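Local coordinates for protein N-terminal acetyltransferase B complex subunit MDM20 (Candida albicans, PDB 5K04) that probably serves as the non-catalytic, largely helical auxiliary subunit of the NatB complex, which acetylates the N termini of proteins, at residues L415-S420 against I565-N570; D426-I431 against L449-P454. All coordinates share one frame; numbering follows the deposited sequence.

Contact 1 (L415-S420 against I565-N570); sequences LMKLYS and IDVPVN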
# COMPACT_ATOMS: atom_id res chain seq x y z
N LEU A 415 -0.05 18.24 -9.76
CA LEU A 415 -1.16 19.18 -9.75
C LEU A 415 -1.95 19.09 -8.44
O LEU A 415 -2.33 20.11 -7.85
CB LEU A 415 -2.07 18.92 -10.95
CG LEU A 415 -3.25 19.88 -11.10
CD1 LEU A 415 -2.73 21.33 -11.12
CD2 LEU A 415 -4.05 19.56 -12.36
N MET A 416 -2.18 17.86 -7.95
CA MET A 416 -2.84 17.69 -6.66
C MET A 416 -1.99 18.25 -5.52
O MET A 416 -2.52 18.91 -4.62
CB MET A 416 -3.21 16.22 -6.44
CG MET A 416 -4.47 15.80 -7.18
SD MET A 416 -5.21 14.25 -6.72
CE MET A 416 -3.92 13.23 -7.24
N LYS A 417 -0.67 18.03 -5.57
CA LYS A 417 0.21 18.56 -4.52
C LYS A 417 0.14 20.08 -4.47
O LYS A 417 0.06 20.67 -3.39
CB LYS A 417 1.66 18.10 -4.75
CG LYS A 417 1.84 16.60 -4.65
CD LYS A 417 3.29 16.13 -4.86
CE LYS A 417 4.27 16.81 -3.92
NZ LYS A 417 5.63 16.19 -4.04
N LEU A 418 0.18 20.74 -5.64
CA LEU A 418 0.09 22.20 -5.68
C LEU A 418 -1.24 22.69 -5.11
O LEU A 418 -1.27 23.58 -4.26
CB LEU A 418 0.27 22.73 -7.11
CG LEU A 418 1.58 22.52 -7.88
CD1 LEU A 418 1.74 23.53 -9.02
CD2 LEU A 418 2.77 22.58 -6.99
N TYR A 419 -2.36 22.09 -5.58
CA TYR A 419 -3.67 22.43 -5.05
C TYR A 419 -3.74 22.22 -3.55
O TYR A 419 -4.51 22.90 -2.85
CB TYR A 419 -4.77 21.59 -5.70
CG TYR A 419 -5.25 22.06 -7.07
CD1 TYR A 419 -5.43 23.41 -7.36
CD2 TYR A 419 -5.57 21.13 -8.05
CE1 TYR A 419 -5.90 23.82 -8.62
CE2 TYR A 419 -6.00 21.53 -9.29
CZ TYR A 419 -6.17 22.87 -9.58
OH TYR A 419 -6.62 23.22 -10.83
N SER A 420 -2.96 21.26 -3.03
CA SER A 420 -2.96 20.97 -1.61
C SER A 420 -2.30 22.07 -0.80
O SER A 420 -2.40 22.05 0.43
CB SER A 420 -2.24 19.64 -1.33
OG SER A 420 -0.84 19.84 -1.21
N ILE A 565 7.59 21.35 -1.97
CA ILE A 565 6.33 21.35 -1.26
C ILE A 565 5.85 19.91 -1.03
O ILE A 565 6.16 18.98 -1.79
CB ILE A 565 5.27 22.16 -2.03
CG1 ILE A 565 5.01 21.51 -3.38
CG2 ILE A 565 5.70 23.60 -2.22
CD1 ILE A 565 3.63 21.72 -3.86
N ASP A 566 5.07 19.74 0.03
CA ASP A 566 4.55 18.46 0.46
C ASP A 566 3.04 18.57 0.61
O ASP A 566 2.51 19.64 0.92
CB ASP A 566 5.18 18.05 1.80
CG ASP A 566 6.65 17.68 1.68
OD1 ASP A 566 7.03 17.11 0.63
OD2 ASP A 566 7.41 17.95 2.63
N VAL A 567 2.33 17.46 0.37
CA VAL A 567 0.96 17.42 0.88
C VAL A 567 1.01 17.52 2.40
O VAL A 567 1.84 16.87 3.05
CB VAL A 567 0.24 16.15 0.41
CG1 VAL A 567 -1.16 16.02 1.04
CG2 VAL A 567 0.12 16.16 -1.13
N PRO A 568 0.20 18.37 3.00
CA PRO A 568 0.30 18.65 4.45
C PRO A 568 -0.42 17.62 5.33
O PRO A 568 -1.44 17.89 5.98
CB PRO A 568 -0.33 20.04 4.56
CG PRO A 568 -1.28 20.13 3.42
CD PRO A 568 -0.65 19.35 2.30
N VAL A 569 0.14 16.42 5.37
CA VAL A 569 -0.38 15.38 6.24
C VAL A 569 -0.05 15.73 7.68
O VAL A 569 0.93 16.43 7.96
CB VAL A 569 0.19 14.00 5.86
CG1 VAL A 569 -0.24 13.60 4.42
CG2 VAL A 569 1.72 13.98 6.02
N ASN A 570 -0.87 15.23 8.61
CA ASN A 570 -0.67 15.40 10.05
C ASN A 570 -1.07 14.09 10.74
O ASN A 570 -2.24 13.88 11.06
CB ASN A 570 -1.45 16.59 10.60
CG ASN A 570 -1.02 16.96 12.02
OD1 ASN A 570 -0.34 16.19 12.70
ND2 ASN A 570 -1.42 18.15 12.47
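Leu418 and Ile565 meet through their terminal methyls, CD2 of the leucine lying 3.4 Å from CD1 of the isoleucine. The two side chains cross at about a right angle. Ile565 reaches in with CG1 set between its own backbone N and carbonyl carbon (chi1 62°), and Ile565 CD1 also lies 3.8 Å from Lys417 O. Lys417 runs past the loop with its aliphatic part. Lys417 CG packs 3.9 Å from Val567 CG2, again nearly at a right angle. Further out, Lys417 CE lies 3.6 Å from Ile565 O, a contact of carbon with a carbonyl oxygen. The ammonium group itself is taken by a salt bridge to Glu555.

Ser420 points its CB at the loop. Ser420 OG sits 3.5 Å from Pro568 CD and 3.8 Å from Val567 CG2. It still bonds back to the preceding helical turn, where Ser420 OG donates to Lys417 O in an apparently short bond of 2.5 Å. No hydrogen bond joins the two segments directly. The arrangement is an irregular loop laid against the C-terminal part of helix 409-419, in a mainly helical chain without strands, of a family related to the TPR proteins. The loop bends at Pro568 in an inverse gamma turn closed by Val569 N to Val567 O, and Asn570 is the N-cap of helix 571-584. Gln421, just past the serine, links the two sides by hydrogen bonds from NE2 to Lys417 O and Asp566 O. Behind the contact, Leu418 also packs on Asn394 and Ile395 of helix 388-404.

Contact 2 (D426-I431 against L449-P454); sequences DLIFPI and LTTTNP
The backbones of Asp426 and Asn453 come nearest here, their CA atoms 6.2 Å apart, and the chain from Leu449 to Thr452 folds into a type I beta turn. Leu449 packs on Phe429 with both methyls. Leu449 CD2 stands over the centre of the Phe429 ring in a CH-pi contact, 3.7 Å from the centroid and 9° off the ring normal. Leu449 CD1 lies by the CE1-CZ side, 3.7 Å from Phe429 CE1. Thr452 approaches the same ring obliquely, with Thr452 CG2 3.6 Å from Phe429 CD2. The turn is closed by Thr452 N bonding to Leu449 O. Thr452 OG1, set between its own backbone N and carbonyl carbon (chi1 51°), appears to add a second bond to that oxygen, but its very short length is doubtful.

Ile428 touches three residues of the turn, Leu449, Thr451 and Thr452. Ile428 CG2 lies 4.0 Å from Leu449 CD2, the two side chains antiparallel alongside each other. Ile428 CD1 reaches Thr451 OG1 at 3.3 Å. Asn453 OD1 rests 3.7 Å from Asp426 CA.

The contact is mostly apolar packing between 426-431, which runs into helix 429-434, and the loop before helix 456-485. Asn458 and Ala461 of that long helix touch Phe429, and its Trp462 touches Leu449 and Thr452. Helix 409-419 packs on Ile428 through Met416, while helix 729-747 meets Asp426 and Leu427.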
# COMPACT_ATOMS: atom_id res chain seq x y z
N ASP A 426 -11.73 22.09 -3.38
CA ASP A 426 -12.76 21.67 -4.31
C ASP A 426 -12.22 20.77 -5.43
O ASP A 426 -12.97 19.98 -6.00
CB ASP A 426 -13.35 22.97 -4.91
CG ASP A 426 -14.79 22.92 -5.11
OD1 ASP A 426 -15.27 21.96 -5.75
OD2 ASP A 426 -15.46 23.86 -4.65
N LEU A 427 -10.93 20.91 -5.78
CA LEU A 427 -10.43 20.61 -7.11
C LEU A 427 -9.52 19.39 -7.17
O LEU A 427 -9.00 19.07 -8.25
CB LEU A 427 -9.67 21.83 -7.67
CG LEU A 427 -10.39 23.17 -7.65
CD1 LEU A 427 -9.48 24.28 -8.18
CD2 LEU A 427 -11.72 23.10 -8.43
N ILE A 428 -9.30 18.71 -6.06
CA ILE A 428 -8.39 17.58 -6.03
C ILE A 428 -9.09 16.27 -6.42
O ILE A 428 -8.58 15.51 -7.24
CB ILE A 428 -7.74 17.51 -4.63
CG1 ILE A 428 -6.91 18.78 -4.37
CG2 ILE A 428 -6.96 16.23 -4.46
CD1 ILE A 428 -6.23 18.81 -3.01
N PHE A 429 -10.27 16.02 -5.85
CA PHE A 429 -11.00 14.78 -6.13
C PHE A 429 -11.22 14.50 -7.61
O PHE A 429 -11.13 13.32 -8.00
CB PHE A 429 -12.37 14.82 -5.41
CG PHE A 429 -12.42 13.94 -4.19
CD1 PHE A 429 -12.31 12.57 -4.31
CD2 PHE A 429 -12.57 14.50 -2.93
CE1 PHE A 429 -12.35 11.75 -3.18
CE2 PHE A 429 -12.62 13.69 -1.79
CZ PHE A 429 -12.51 12.32 -1.92
N PRO A 430 -11.53 15.48 -8.46
CA PRO A 430 -11.69 15.15 -9.89
C PRO A 430 -10.43 14.56 -10.52
O PRO A 430 -10.51 13.66 -11.36
CB PRO A 430 -12.08 16.50 -10.51
CG PRO A 430 -12.77 17.24 -9.38
CD PRO A 430 -11.93 16.88 -8.17
N ILE A 431 -9.26 15.02 -10.08
CA ILE A 431 -7.99 14.52 -10.61
C ILE A 431 -7.74 13.10 -10.12
O ILE A 431 -7.43 12.20 -10.91
CB ILE A 431 -6.85 15.46 -10.21
CG1 ILE A 431 -7.14 16.88 -10.75
CG2 ILE A 431 -5.52 14.95 -10.73
CD1 ILE A 431 -6.30 17.94 -10.11
N LEU A 449 -5.77 13.33 -0.83
CA LEU A 449 -7.08 13.91 -0.54
C LEU A 449 -7.13 14.59 0.82
O LEU A 449 -8.22 15.01 1.25
CB LEU A 449 -8.14 12.82 -0.64
CG LEU A 449 -8.21 12.05 -1.96
CD1 LEU A 449 -9.04 10.78 -1.80
CD2 LEU A 449 -8.80 12.94 -3.08
N THR A 450 -5.99 14.71 1.50
CA THR A 450 -5.93 15.24 2.86
C THR A 450 -6.72 16.54 3.02
O THR A 450 -7.49 16.69 3.98
CB THR A 450 -4.46 15.44 3.24
OG1 THR A 450 -3.78 14.17 3.26
CG2 THR A 450 -4.32 16.14 4.60
N THR A 451 -6.56 17.48 2.09
CA THR A 451 -7.13 18.83 2.21
C THR A 451 -8.50 18.96 1.57
O THR A 451 -9.07 20.06 1.58
CB THR A 451 -6.19 19.86 1.56
OG1 THR A 451 -6.07 19.59 0.16
CG2 THR A 451 -4.80 19.81 2.20
N THR A 452 -9.05 17.89 1.00
CA THR A 452 -10.36 17.96 0.38
C THR A 452 -11.41 18.42 1.39
O THR A 452 -11.33 18.14 2.59
CB THR A 452 -10.74 16.59 -0.21
OG1 THR A 452 -10.56 15.57 0.77
CG2 THR A 452 -9.84 16.30 -1.41
N ASN A 453 -12.42 19.15 0.86
CA ASN A 453 -13.48 19.87 1.57
C ASN A 453 -14.54 18.90 2.10
O ASN A 453 -14.82 17.86 1.49
CB ASN A 453 -14.13 20.89 0.64
CG ASN A 453 -14.60 20.28 -0.68
OD1 ASN A 453 -13.84 19.60 -1.38
ND2 ASN A 453 -15.88 20.49 -1.01
N PRO A 454 -15.18 19.25 3.24
CA PRO A 454 -16.18 18.37 3.88
C PRO A 454 -17.54 18.45 3.21
O PRO A 454 -18.53 18.89 3.79
CB PRO A 454 -16.20 18.88 5.32
CG PRO A 454 -15.91 20.33 5.19
CD PRO A 454 -14.96 20.48 4.03

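From the N terminus, helix 409-419 comes first and supplies residues 415-420 of contact 1. The chain then turns into 426-431 and helix 429-434. After helix 440-445 it returns at 449-454, so contact 2 closes a short loop with 17 residues between its segments. The chain continues through helix 456-485 and beyond before 565-570 closes contact 1 around 144 residues. The smaller loop lies wholly within the larger. The contact centres are 11 Å apart and the two touch directly: Leu415 CD2 is 3.6 Å from Ile431 CD1, and Pro568 O is 3.6 Å from Thr450 CG2. Together they tie two successive helices to the loops before helices 456-485 and 571-584.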